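Endoglucanase (Mytilus edulis, PDB 1WC2) hydrolyses internal beta-1,4-glucosidic linkages of cellulose and related beta-glucans, is active on soluble carboxymethylcellulose, and also shows expansin activity. Local coordinates at residues 103-115 / 122-134. Residues are numbered along the deposited sequence; the frame is centred on the assembly and turned at random. Where two conformers were deposited one is given.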
loop_
_atom_site.group_PDB
_atom_site.type_symbol
_atom_site.label_atom_id
_atom_site.label_comp_id
_atom_site.label_asym_id
_atom_site.label_seq_id
_atom_site.Cartn_x
_atom_site.Cartn_y
_atom_site.Cartn_z
ATOM N N CYS A 103 3.687 -0.414 -7.506
ATOM C CA CYS A 103 3.472 -1.814 -7.893
ATOM C C CYS A 103 3.057 -1.818 -9.364
ATOM O O CYS A 103 1.894 -1.515 -9.685
ATOM C CB CYS A 103 2.381 -2.481 -7.037
ATOM S SG CYS A 103 1.938 -4.184 -7.507
ATOM N N PRO A 104 3.998 -2.099 -10.278
ATOM C CA PRO A 104 3.707 -1.925 -11.708
ATOM C C PRO A 104 2.796 -3.000 -12.269
ATOM O O PRO A 104 2.824 -4.120 -11.792
ATOM C CB PRO A 104 5.100 -1.943 -12.372
ATOM C CG PRO A 104 5.979 -2.684 -11.436
ATOM C CD PRO A 104 5.395 -2.520 -10.051
ATOM N N ASN A 105 2.002 -2.624 -13.263
ATOM C CA ASN A 105 1.122 -3.545 -13.972
ATOM C C ASN A 105 1.908 -4.341 -15.043
ATOM O O ASN A 105 1.796 -4.124 -16.261
ATOM C CB ASN A 105 -0.042 -2.781 -14.602
ATOM C CG ASN A 105 -1.004 -3.702 -15.296
ATOM O OD1 ASN A 105 -0.952 -4.910 -15.086
ATOM N ND2 ASN A 105 -1.889 -3.152 -16.113
ATOM N N ILE A 106 2.717 -5.252 -14.542
ATOM C CA ILE A 106 3.592 -6.120 -15.332
ATOM C C ILE A 106 3.835 -7.368 -14.487
ATOM O O ILE A 106 3.645 -7.322 -13.265
ATOM C CB ILE A 106 4.983 -5.449 -15.648
ATOM C CG1 ILE A 106 5.747 -5.096 -14.365
ATOM C CG2 ILE A 106 4.858 -4.258 -16.608
ATOM C CD1 ILE A 106 7.156 -4.526 -14.598
ATOM N N TYR A 107 4.305 -8.453 -15.115
ATOM C CA TYR A 107 4.735 -9.633 -14.368
ATOM C C TYR A 107 5.785 -9.179 -13.332
ATOM O O TYR A 107 6.668 -8.384 -13.687
ATOM C CB TYR A 107 5.320 -10.680 -15.340
ATOM C CG TYR A 107 5.932 -11.864 -14.638
ATOM C CD1 TYR A 107 5.148 -12.943 -14.242
ATOM C CD2 TYR A 107 7.294 -11.899 -14.344
ATOM C CE1 TYR A 107 5.704 -14.016 -13.565
ATOM C CE2 TYR A 107 7.852 -12.967 -13.671
ATOM C CZ TYR A 107 7.058 -14.018 -13.286
ATOM O OH TYR A 107 7.630 -15.079 -12.620
ATOM N N PRO A 108 5.760 -9.660 -12.082
ATOM C CA PRO A 108 4.885 -10.714 -11.561
ATOM C C PRO A 108 3.626 -10.205 -10.828
ATOM O O PRO A 108 3.057 -10.965 -10.034
ATOM C CB PRO A 108 5.807 -11.407 -10.549
ATOM C CG PRO A 108 6.563 -10.292 -9.966
ATOM C CD PRO A 108 6.750 -9.264 -11.063
ATOM N N ASN A 109 3.191 -8.968 -11.088
ATOM C CA ASN A 109 2.064 -8.344 -10.375
ATOM C C ASN A 109 0.781 -8.314 -11.194
ATOM O O ASN A 109 -0.166 -7.591 -10.839
ATOM C CB ASN A 109 2.428 -6.907 -10.001
ATOM C CG ASN A 109 3.817 -6.788 -9.474
ATOM O OD1 ASN A 109 4.183 -7.495 -8.553
ATOM N ND2 ASN A 109 4.606 -5.902 -10.063
ATOM N N GLN A 110 0.737 -9.086 -12.275
ATOM C CA GLN A 110 -0.344 -9.025 -13.251
ATOM C C GLN A 110 -1.732 -9.394 -12.713
ATOM O O GLN A 110 -2.743 -9.030 -13.324
ATOM C CB GLN A 110 0.006 -9.892 -14.470
ATOM C CG GLN A 110 -0.053 -11.409 -14.276
ATOM C CD GLN A 110 1.160 -12.014 -13.593
ATOM O OE1 GLN A 110 2.127 -11.338 -13.258
ATOM N NE2 GLN A 110 1.105 -13.330 -13.394
ATOM N N ASP A 111 -1.793 -10.130 -11.607
ATOM C CA ASP A 111 -3.080 -10.510 -11.032
ATOM C C ASP A 111 -3.609 -9.483 -10.014
ATOM O O ASP A 111 -4.794 -9.516 -9.689
ATOM C CB ASP A 111 -2.983 -11.880 -10.346
ATOM C CG ASP A 111 -2.366 -12.972 -11.236
ATOM O OD1 ASP A 111 -2.648 -13.018 -12.449
ATOM O OD2 ASP A 111 -1.599 -13.818 -10.746
ATOM N N TRP A 112 -2.726 -8.611 -9.518
ATOM C CA TRP A 112 -3.001 -7.744 -8.371
ATOM C C TRP A 112 -3.010 -6.236 -8.668
ATOM O O TRP A 112 -3.744 -5.486 -8.017
ATOM C CB TRP A 112 -1.975 -7.995 -7.257
ATOM C CG TRP A 112 -1.974 -9.403 -6.727
ATOM C CD1 TRP A 112 -1.082 -10.384 -7.040
ATOM C CD2 TRP A 112 -2.892 -9.989 -5.783
ATOM N NE1 TRP A 112 -1.388 -11.539 -6.357
ATOM C CE2 TRP A 112 -2.485 -11.322 -5.566
ATOM C CE3 TRP A 112 -4.009 -9.512 -5.083
ATOM C CZ2 TRP A 112 -3.169 -12.193 -4.696
ATOM C CZ3 TRP A 112 -4.676 -10.368 -4.218
ATOM C CH2 TRP A 112 -4.257 -11.700 -4.036
ATOM N N CYS A 113 -2.177 -5.777 -9.604
ATOM C CA CYS A 113 -1.931 -4.342 -9.821
ATOM C C CYS A 113 -2.371 -3.881 -11.205
ATOM O O CYS A 113 -1.946 -2.824 -11.693
ATOM C CB CYS A 113 -0.457 -4.025 -9.560
ATOM S SG CYS A 113 -0.086 -4.288 -7.804
ATOM N N ASN A 114 -3.287 -4.647 -11.788
ATOM C CA ASN A 114 -3.737 -4.489 -13.173
ATOM C C ASN A 114 -5.058 -3.719 -13.345
ATOM O O ASN A 114 -5.692 -3.818 -14.394
ATOM C CB ASN A 114 -3.842 -5.880 -13.842
ATOM C CG ASN A 114 -4.919 -6.755 -13.213
ATOM O OD1 ASN A 114 -4.971 -6.920 -11.976
ATOM N ND2 ASN A 114 -5.778 -7.334 -14.053
ATOM N N GLN A 115 -5.469 -2.931 -12.354
ATOM C CA GLN A 115 -6.653 -2.079 -12.515
ATOM C C GLN A 115 -6.454 -1.161 -13.718
ATOM O O GLN A 115 -5.396 -0.583 -13.887
ATOM C CB GLN A 115 -6.877 -1.215 -11.275
ATOM C CG GLN A 115 -7.165 -1.964 -9.966
ATOM C CD GLN A 115 -5.933 -2.498 -9.223
ATOM O OE1 GLN A 115 -4.786 -2.355 -9.686
ATOM N NE2 GLN A 115 -6.174 -3.109 -8.057
ATOM N N HIS A 122 -10.631 -2.909 -11.428
ATOM C CA HIS A 122 -10.507 -4.122 -10.621
ATOM C C HIS A 122 -9.241 -4.878 -10.998
ATOM O O HIS A 122 -8.860 -4.930 -12.174
ATOM C CB HIS A 122 -11.760 -5.021 -10.801
ATOM C CG HIS A 122 -11.987 -5.404 -12.234
ATOM N ND1 HIS A 122 -12.671 -4.595 -13.118
ATOM C CD2 HIS A 122 -11.528 -6.451 -12.962
ATOM C CE1 HIS A 122 -12.642 -5.139 -14.323
ATOM N NE2 HIS A 122 -11.969 -6.273 -14.253
ATOM N N ASN A 123 -8.599 -5.474 -10.000
ATOM C CA ASN A 123 -7.627 -6.531 -10.265
ATOM C C ASN A 123 -8.350 -7.872 -10.489
ATOM O O ASN A 123 -9.578 -7.906 -10.555
ATOM C CB ASN A 123 -6.518 -6.583 -9.197
ATOM C CG ASN A 123 -7.010 -6.926 -7.801
ATOM O OD1 ASN A 123 -8.091 -7.507 -7.615
ATOM N ND2 ASN A 123 -6.184 -6.593 -6.804
ATOM N N LYS A 124 -7.617 -8.975 -10.625
ATOM C CA LYS A 124 -8.258 -10.253 -10.972
ATOM C C LYS A 124 -9.116 -10.821 -9.839
ATOM O O LYS A 124 -9.914 -11.724 -10.077
ATOM C CB LYS A 124 -7.220 -11.269 -11.456
ATOM C CG LYS A 124 -6.537 -10.876 -12.750
ATOM C CD LYS A 124 -5.768 -12.024 -13.377
ATOM C CE LYS A 124 -4.876 -11.548 -14.515
ATOM N NZ LYS A 124 -3.986 -12.604 -15.062
ATOM N N TYR A 125 -8.989 -10.268 -8.638
ATOM C CA TYR A 125 -9.795 -10.657 -7.493
ATOM C C TYR A 125 -10.909 -9.639 -7.165
ATOM O O TYR A 125 -11.635 -9.814 -6.185
ATOM C CB TYR A 125 -8.880 -10.900 -6.294
ATOM C CG TYR A 125 -7.979 -12.111 -6.478
ATOM C CD1 TYR A 125 -6.648 -11.954 -6.783
ATOM C CD2 TYR A 125 -8.471 -13.417 -6.358
ATOM C CE1 TYR A 125 -5.812 -13.063 -6.940
ATOM C CE2 TYR A 125 -7.635 -14.536 -6.518
ATOM C CZ TYR A 125 -6.319 -14.342 -6.786
ATOM O OH TYR A 125 -5.484 -15.438 -6.943
ATOM N N GLY A 126 -11.034 -8.583 -7.986
ATOM C CA GLY A 126 -12.142 -7.636 -7.913
ATOM C C GLY A 126 -11.876 -6.297 -7.237
ATOM O O GLY A 126 -12.795 -5.488 -7.144
ATOM N N TYR A 127 -10.660 -6.043 -6.763
ATOM C CA TYR A 127 -10.388 -4.863 -5.932
ATOM C C TYR A 127 -9.930 -3.653 -6.744
ATOM O O TYR A 127 -9.052 -3.782 -7.605
ATOM C CB TYR A 127 -9.331 -5.189 -4.867
ATOM C CG TYR A 127 -9.759 -6.298 -3.930
ATOM C CD1 TYR A 127 -9.398 -7.616 -4.167
ATOM C CD2 TYR A 127 -10.569 -6.038 -2.831
ATOM C CE1 TYR A 127 -9.828 -8.652 -3.335
ATOM C CE2 TYR A 127 -11.004 -7.059 -1.986
ATOM C CZ TYR A 127 -10.618 -8.371 -2.239
ATOM O OH TYR A 127 -11.031 -9.425 -1.450
ATOM N N GLU A 128 -10.502 -2.474 -6.442
ATOM C CA GLU A 128 -10.148 -1.250 -7.183
ATOM C C GLU A 128 -8.793 -0.664 -6.775
ATOM O O GLU A 128 -8.298 0.196 -7.500
ATOM C CB GLU A 128 -11.269 -0.174 -7.185
ATOM C CG GLU A 128 -11.538 0.526 -5.872
ATOM C CD GLU A 128 -12.607 1.626 -5.988
ATOM O OE1 GLU A 128 -12.910 2.123 -7.095
ATOM O OE2 GLU A 128 -13.198 2.011 -4.965
ATOM N N LEU A 129 -8.220 -1.109 -5.645
ATOM C CA LEU A 129 -6.891 -0.686 -5.180
ATOM C C LEU A 129 -6.161 -1.916 -4.635
ATOM O O LEU A 129 -6.782 -2.780 -4.004
ATOM C CB LEU A 129 -7.021 0.374 -4.067
ATOM C CG LEU A 129 -5.719 0.843 -3.401
ATOM C CD1 LEU A 129 -4.787 1.523 -4.400
ATOM C CD2 LEU A 129 -6.034 1.781 -2.233
ATOM N N HIS A 130 -4.847 -1.976 -4.881
ATOM C CA HIS A 130 -3.976 -2.967 -4.265
ATOM C C HIS A 130 -2.742 -2.284 -3.685
ATOM O O HIS A 130 -2.160 -1.419 -4.340
ATOM C CB HIS A 130 -3.540 -4.044 -5.269
ATOM C CG HIS A 130 -2.715 -5.124 -4.668
ATOM N ND1 HIS A 130 -3.288 -6.209 -4.038
ATOM C CD2 HIS A 130 -1.372 -5.255 -4.531
ATOM C CE1 HIS A 130 -2.322 -6.972 -3.551
ATOM N NE2 HIS A 130 -1.153 -6.420 -3.840
ATOM N N LEU A 131 -2.350 -2.682 -2.471
ATOM C CA LEU A 131 -1.104 -2.206 -1.865
ATOM C C LEU A 131 -0.191 -3.387 -1.539
ATOM O O LEU A 131 -0.606 -4.339 -0.874
ATOM C CB LEU A 131 -1.377 -1.419 -0.582
ATOM C CG LEU A 131 -2.164 -0.110 -0.713
ATOM C CD1 LEU A 131 -2.246 0.548 0.656
ATOM C CD2 LEU A 131 -1.564 0.875 -1.712
ATOM N N ASP A 132 1.048 -3.328 -2.018
ATOM C CA ASP A 132 2.096 -4.222 -1.541
ATOM C C ASP A 132 2.658 -3.562 -0.279
ATOM O O ASP A 132 3.020 -2.386 -0.303
ATOM C CB ASP A 132 3.221 -4.452 -2.573
ATOM C CG ASP A 132 2.857 -5.434 -3.701
ATOM O OD1 ASP A 132 1.813 -6.111 -3.660
ATOM O OD2 ASP A 132 3.615 -5.565 -4.690
ATOM N N LEU A 133 2.676 -4.298 0.828
ATOM C CA LEU A 133 3.092 -3.764 2.121
ATOM C C LEU A 133 4.499 -4.241 2.473
ATOM O O LEU A 133 4.756 -5.441 2.540
ATOM C CB LEU A 133 2.119 -4.222 3.224
ATOM C CG LEU A 133 0.614 -4.019 2.955
ATOM C CD1 LEU A 133 -0.224 -4.554 4.113
ATOM C CD2 LEU A 133 0.315 -2.567 2.687
ATOM N N GLU A 134 5.410 -3.305 2.709
ATOM C CA GLU A 134 6.760 -3.701 3.090
ATOM C C GLU A 134 6.757 -4.524 4.381
ATOM O O GLU A 134 6.195 -4.100 5.395
ATOM C CB GLU A 134 7.652 -2.476 3.228
ATOM C CG GLU A 134 9.082 -2.786 3.672
ATOM C CD GLU A 134 9.857 -3.737 2.740
ATOM O OE1 GLU A 134 9.801 -3.558 1.497
ATOM O OE2 GLU A 134 10.521 -4.674 3.240
HETATM O O HOH W 1 -2.681 -14.532 -7.676
HETATM O O HOH W 2 -8.824 -7.958 -13.865
HETATM O O HOH W 3 -8.297 -4.898 -15.201
#
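Trp112 meets two aromatic residues of 122-134 in different ways. The Tyr125 ring covers one face of its six-membered ring as an offset stack, centroids 4.6 Å apart and planes 30° apart. His130 approaches the indole obliquely, CE1 to Trp112 CE3 3.4 Å, and takes Trp112 CB over the centre of its own face, a CH-pi contact 3.7 Å from the centroid. His130 extends from strand 129-134 toward the loop, its CG trans to N (chi1 -177°), and its CD2 meets Cys113 SG of the Cys103-Cys113 disulfide at 3.6 Å. Asn123 splits its amide between the segments. ND2 crosses to Trp112 O (2.9 Å, 160°), nearly in the amide plane, and also bonds Ser18 OG; OD1 forms an Asx turn with Tyr125 N and takes Tyr127 N from the opposite face. Replacing Asn123 with alanine takes away this amide, and Trp112 O and the turn nitrogens would probably lose these partners, leaving Tyr125 less firmly set against Trp112. Gln115, bent at chi2, sends NE2 to Tyr127 O at 3.0 Å, from above the carbonyl plane. On the outer side, Lys124 N bonds Asp111 O (3.0 Å); a salt bridge from NZ to Asp111 OD1 is less certain. His130 ND1 bonds Ser18 OG, and NE2 donates in the ring plane to OD1 of Asp132, the probable proton donor in this double-psi barrel. In the conformer described, these bonds and Trp112 CB hold the imidazole's orientation, linking loop packing to that carboxylate.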